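PDB 7CPO: beta2-microglobulin from Anolis carolinensis, which probably serves as the light chain of MHC class I, pairing with the heavy chain to support peptide presentation. Local coordinates for residues 2-11 with 84-95. Numbering follows the deposited sequence.
Sequences QKAPSVQVYF and HITLPQPMIYKL
Val-7 lies over one face of the Tyr-93 ring, CB 3.7 Å from the ring centroid and 15° off its normal, a CH-pi contact with the side chains roughly perpendicular. With CG1 of Val-7 anti to the backbone N (chi1 177°), that methyl also lies over the face, nearest CD2 and CG, while CG2 sits over the CZ and OH end. A second CH-pi contact sets Leu-95 CD2 over a face of Phe-11, 3.6 Å from the ring centroid. The His-84 ring carries Ile-85 CG2 over one face and meets Thr-86 OG1 at its edge, in plane, where a nearly straight hydrogen bond of 2.9 Å joins ND1 to OG1 and, together with the bond from NE2 to Pro-32 O, helps fix the imidazole's rotation. Pro-5 CD comes up obliquely to ND1 of this ring at 3.5 Å, and Thr-86 OG1 also lies against Ala-4. Val-9 bridges Tyr-93 and Leu-95, its CG1 on Tyr-93 CB and its CG2 3.7 Å from Leu-95 CB. No direct hydrogen bond links the segments; one water accepts from Val-7 N and is weakly bonded to Tyr-93 OH. A serine in place of Tyr-93 would probably uncover Val-7 and leave the water without its phenol partner. Residues 84-87 form a type I turn that packs against the segment leading into strand 6-11. Strands 6-11 and 91-94 border the two facing sheets of a C1-set immunoglobulin sandwich, their axes running in broadly the same direction, 34° apart. Inside it, Val-7 touches Cys-25 and Val-9 Cys-80, the halves of the disulfide; Gln-8 and Tyr-10 turn away from strand 91-94, Gln-8 NE2 hydrogen-bonding to Leu-234 O and Ser-236 OG, and Tyr-10 OH to Pro-237 O, of the MHC class I antigen chain.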
# COMPACT_ATOMS: atom_id res chain seq x y z
N GLN B 2 -17.64 7.08 0.59
CA GLN B 2 -17.43 5.95 1.48
C GLN B 2 -17.19 4.71 0.64
O GLN B 2 -17.87 4.49 -0.36
CB GLN B 2 -18.64 5.73 2.39
CG GLN B 2 -18.79 6.76 3.48
CD GLN B 2 -19.45 6.18 4.71
OE1 GLN B 2 -18.96 6.34 5.83
NE2 GLN B 2 -20.57 5.48 4.51
N LYS B 3 -16.20 3.92 1.03
CA LYS B 3 -15.83 2.74 0.27
C LYS B 3 -15.55 1.59 1.22
O LYS B 3 -14.89 1.77 2.25
CB LYS B 3 -14.63 3.01 -0.63
CG LYS B 3 -14.93 4.02 -1.74
CD LYS B 3 -13.68 4.72 -2.24
CE LYS B 3 -14.01 5.92 -3.12
NZ LYS B 3 -12.93 6.16 -4.13
N ALA B 4 -16.05 0.43 0.89
CA ALA B 4 -15.93 -0.72 1.77
C ALA B 4 -14.60 -1.41 1.54
O ALA B 4 -14.03 -1.35 0.45
CB ALA B 4 -17.08 -1.70 1.52
N PRO B 5 -14.06 -2.07 2.57
CA PRO B 5 -12.79 -2.77 2.40
C PRO B 5 -12.90 -4.02 1.53
O PRO B 5 -13.85 -4.79 1.65
CB PRO B 5 -12.39 -3.13 3.84
CG PRO B 5 -13.64 -3.00 4.64
CD PRO B 5 -14.42 -1.91 3.99
N SER B 6 -11.91 -4.19 0.65
CA SER B 6 -11.60 -5.49 0.06
C SER B 6 -10.56 -6.17 0.93
O SER B 6 -9.51 -5.58 1.23
CB SER B 6 -11.06 -5.33 -1.36
OG SER B 6 -12.05 -4.79 -2.22
N VAL B 7 -10.84 -7.40 1.35
CA VAL B 7 -10.09 -8.05 2.42
C VAL B 7 -9.60 -9.41 1.92
O VAL B 7 -10.22 -10.04 1.06
CB VAL B 7 -10.97 -8.18 3.68
CG1 VAL B 7 -10.25 -8.94 4.83
CG2 VAL B 7 -11.40 -6.81 4.14
N GLN B 8 -8.46 -9.85 2.45
CA GLN B 8 -7.86 -11.11 2.07
C GLN B 8 -7.05 -11.65 3.25
O GLN B 8 -6.36 -10.89 3.93
CB GLN B 8 -6.97 -10.93 0.84
CG GLN B 8 -6.24 -12.16 0.37
CD GLN B 8 -6.01 -12.13 -1.13
OE1 GLN B 8 -6.95 -12.30 -1.91
NE2 GLN B 8 -4.76 -11.90 -1.55
N VAL B 9 -7.17 -12.95 3.50
CA VAL B 9 -6.46 -13.62 4.58
C VAL B 9 -5.58 -14.71 3.98
O VAL B 9 -5.96 -15.36 3.00
CB VAL B 9 -7.43 -14.21 5.62
CG1 VAL B 9 -8.26 -13.09 6.25
CG2 VAL B 9 -8.33 -15.28 4.98
N TYR B 10 -4.40 -14.92 4.57
CA TYR B 10 -3.45 -15.87 4.01
C TYR B 10 -2.33 -16.12 5.02
O TYR B 10 -2.11 -15.32 5.93
CB TYR B 10 -2.86 -15.36 2.68
CG TYR B 10 -2.38 -13.92 2.76
CD1 TYR B 10 -1.03 -13.62 2.93
CD2 TYR B 10 -3.28 -12.86 2.70
CE1 TYR B 10 -0.60 -12.29 3.03
CE2 TYR B 10 -2.87 -11.54 2.81
CZ TYR B 10 -1.52 -11.26 2.96
OH TYR B 10 -1.12 -9.95 3.05
N PHE B 11 -1.65 -17.25 4.84
CA PHE B 11 -0.39 -17.58 5.48
C PHE B 11 0.77 -17.22 4.57
O PHE B 11 0.62 -17.17 3.34
CB PHE B 11 -0.29 -19.08 5.78
CG PHE B 11 -1.11 -19.55 6.94
CD1 PHE B 11 -1.19 -18.81 8.10
CD2 PHE B 11 -1.78 -20.76 6.87
CE1 PHE B 11 -1.94 -19.26 9.17
CE2 PHE B 11 -2.53 -21.21 7.92
CZ PHE B 11 -2.62 -20.47 9.07
N HIS B 84 -15.84 -1.65 9.94
CA HIS B 84 -15.66 -0.42 9.18
C HIS B 84 -17.00 0.28 9.01
O HIS B 84 -18.05 -0.36 9.01
CB HIS B 84 -15.03 -0.69 7.80
CG HIS B 84 -14.68 0.55 7.04
ND1 HIS B 84 -15.31 0.91 5.87
CD2 HIS B 84 -13.76 1.51 7.29
CE1 HIS B 84 -14.79 2.04 5.43
NE2 HIS B 84 -13.84 2.42 6.26
N ILE B 85 -16.93 1.60 8.83
CA ILE B 85 -18.13 2.45 8.74
C ILE B 85 -19.08 1.98 7.65
O ILE B 85 -20.30 2.20 7.75
CB ILE B 85 -17.71 3.91 8.51
CG1 ILE B 85 -18.91 4.85 8.60
CG2 ILE B 85 -17.03 4.06 7.18
CD1 ILE B 85 -19.07 5.47 9.95
N THR B 86 -18.57 1.35 6.59
CA THR B 86 -19.40 0.83 5.52
C THR B 86 -19.97 -0.55 5.82
O THR B 86 -20.79 -1.05 5.04
CB THR B 86 -18.60 0.75 4.22
OG1 THR B 86 -17.50 -0.16 4.39
CG2 THR B 86 -18.09 2.13 3.83
N LEU B 87 -19.55 -1.19 6.90
CA LEU B 87 -19.98 -2.55 7.22
C LEU B 87 -20.94 -2.50 8.40
O LEU B 87 -20.50 -2.34 9.55
CB LEU B 87 -18.78 -3.44 7.54
CG LEU B 87 -17.76 -3.58 6.41
CD1 LEU B 87 -16.69 -4.61 6.77
CD2 LEU B 87 -18.45 -3.93 5.10
N PRO B 88 -22.25 -2.62 8.17
CA PRO B 88 -23.21 -2.50 9.29
C PRO B 88 -22.98 -3.52 10.40
O PRO B 88 -23.10 -3.19 11.59
CB PRO B 88 -24.57 -2.67 8.61
CG PRO B 88 -24.32 -2.31 7.16
CD PRO B 88 -22.93 -2.79 6.87
N GLN B 89 -22.63 -4.76 10.04
CA GLN B 89 -22.19 -5.76 11.00
C GLN B 89 -20.71 -6.06 10.80
O GLN B 89 -20.20 -5.86 9.70
CB GLN B 89 -22.99 -7.05 10.85
CG GLN B 89 -24.48 -6.81 10.78
CD GLN B 89 -25.11 -6.71 12.17
OE1 GLN B 89 -24.42 -6.48 13.17
NE2 GLN B 89 -26.42 -6.88 12.23
N PRO B 90 -19.98 -6.51 11.81
CA PRO B 90 -18.61 -6.97 11.57
C PRO B 90 -18.58 -8.17 10.63
O PRO B 90 -19.42 -9.06 10.70
CB PRO B 90 -18.10 -7.32 12.97
CG PRO B 90 -18.90 -6.44 13.89
CD PRO B 90 -20.27 -6.32 13.25
N MET B 91 -17.60 -8.18 9.73
CA MET B 91 -17.47 -9.22 8.72
C MET B 91 -16.27 -10.11 9.01
O MET B 91 -15.16 -9.61 9.18
CB MET B 91 -17.33 -8.61 7.33
CG MET B 91 -17.79 -9.51 6.24
SD MET B 91 -18.75 -8.62 5.01
CE MET B 91 -20.31 -8.30 5.83
N ILE B 92 -16.50 -11.42 9.06
CA ILE B 92 -15.46 -12.38 9.36
C ILE B 92 -15.02 -13.03 8.06
O ILE B 92 -15.86 -13.44 7.25
CB ILE B 92 -15.93 -13.44 10.38
CG1 ILE B 92 -15.68 -12.95 11.81
CG2 ILE B 92 -15.19 -14.75 10.18
CD1 ILE B 92 -16.62 -11.83 12.25
N TYR B 93 -13.71 -13.09 7.85
CA TYR B 93 -13.10 -13.71 6.68
C TYR B 93 -12.33 -14.92 7.18
O TYR B 93 -11.34 -14.77 7.90
CB TYR B 93 -12.17 -12.74 5.96
CG TYR B 93 -12.90 -11.57 5.37
CD1 TYR B 93 -13.19 -11.53 4.01
CD2 TYR B 93 -13.31 -10.51 6.17
CE1 TYR B 93 -13.87 -10.46 3.46
CE2 TYR B 93 -14.01 -9.43 5.63
CZ TYR B 93 -14.28 -9.41 4.27
OH TYR B 93 -14.97 -8.35 3.72
N LYS B 94 -12.81 -16.11 6.82
CA LYS B 94 -12.20 -17.36 7.25
C LYS B 94 -11.11 -17.76 6.26
O LYS B 94 -11.23 -17.54 5.05
CB LYS B 94 -13.24 -18.49 7.36
CG LYS B 94 -14.58 -18.13 8.05
CD LYS B 94 -14.88 -19.01 9.28
CE LYS B 94 -16.09 -18.50 10.10
NZ LYS B 94 -15.73 -18.04 11.49
N LEU B 95 -10.05 -18.34 6.79
CA LEU B 95 -8.96 -18.83 5.95
C LEU B 95 -9.15 -20.33 5.74
O LEU B 95 -9.34 -21.07 6.70
CB LEU B 95 -7.61 -18.56 6.63
CG LEU B 95 -6.41 -19.34 6.11
CD1 LEU B 95 -5.93 -18.72 4.82
CD2 LEU B 95 -5.32 -19.32 7.15
O HOH W 1 -13.54 -8.60 0.79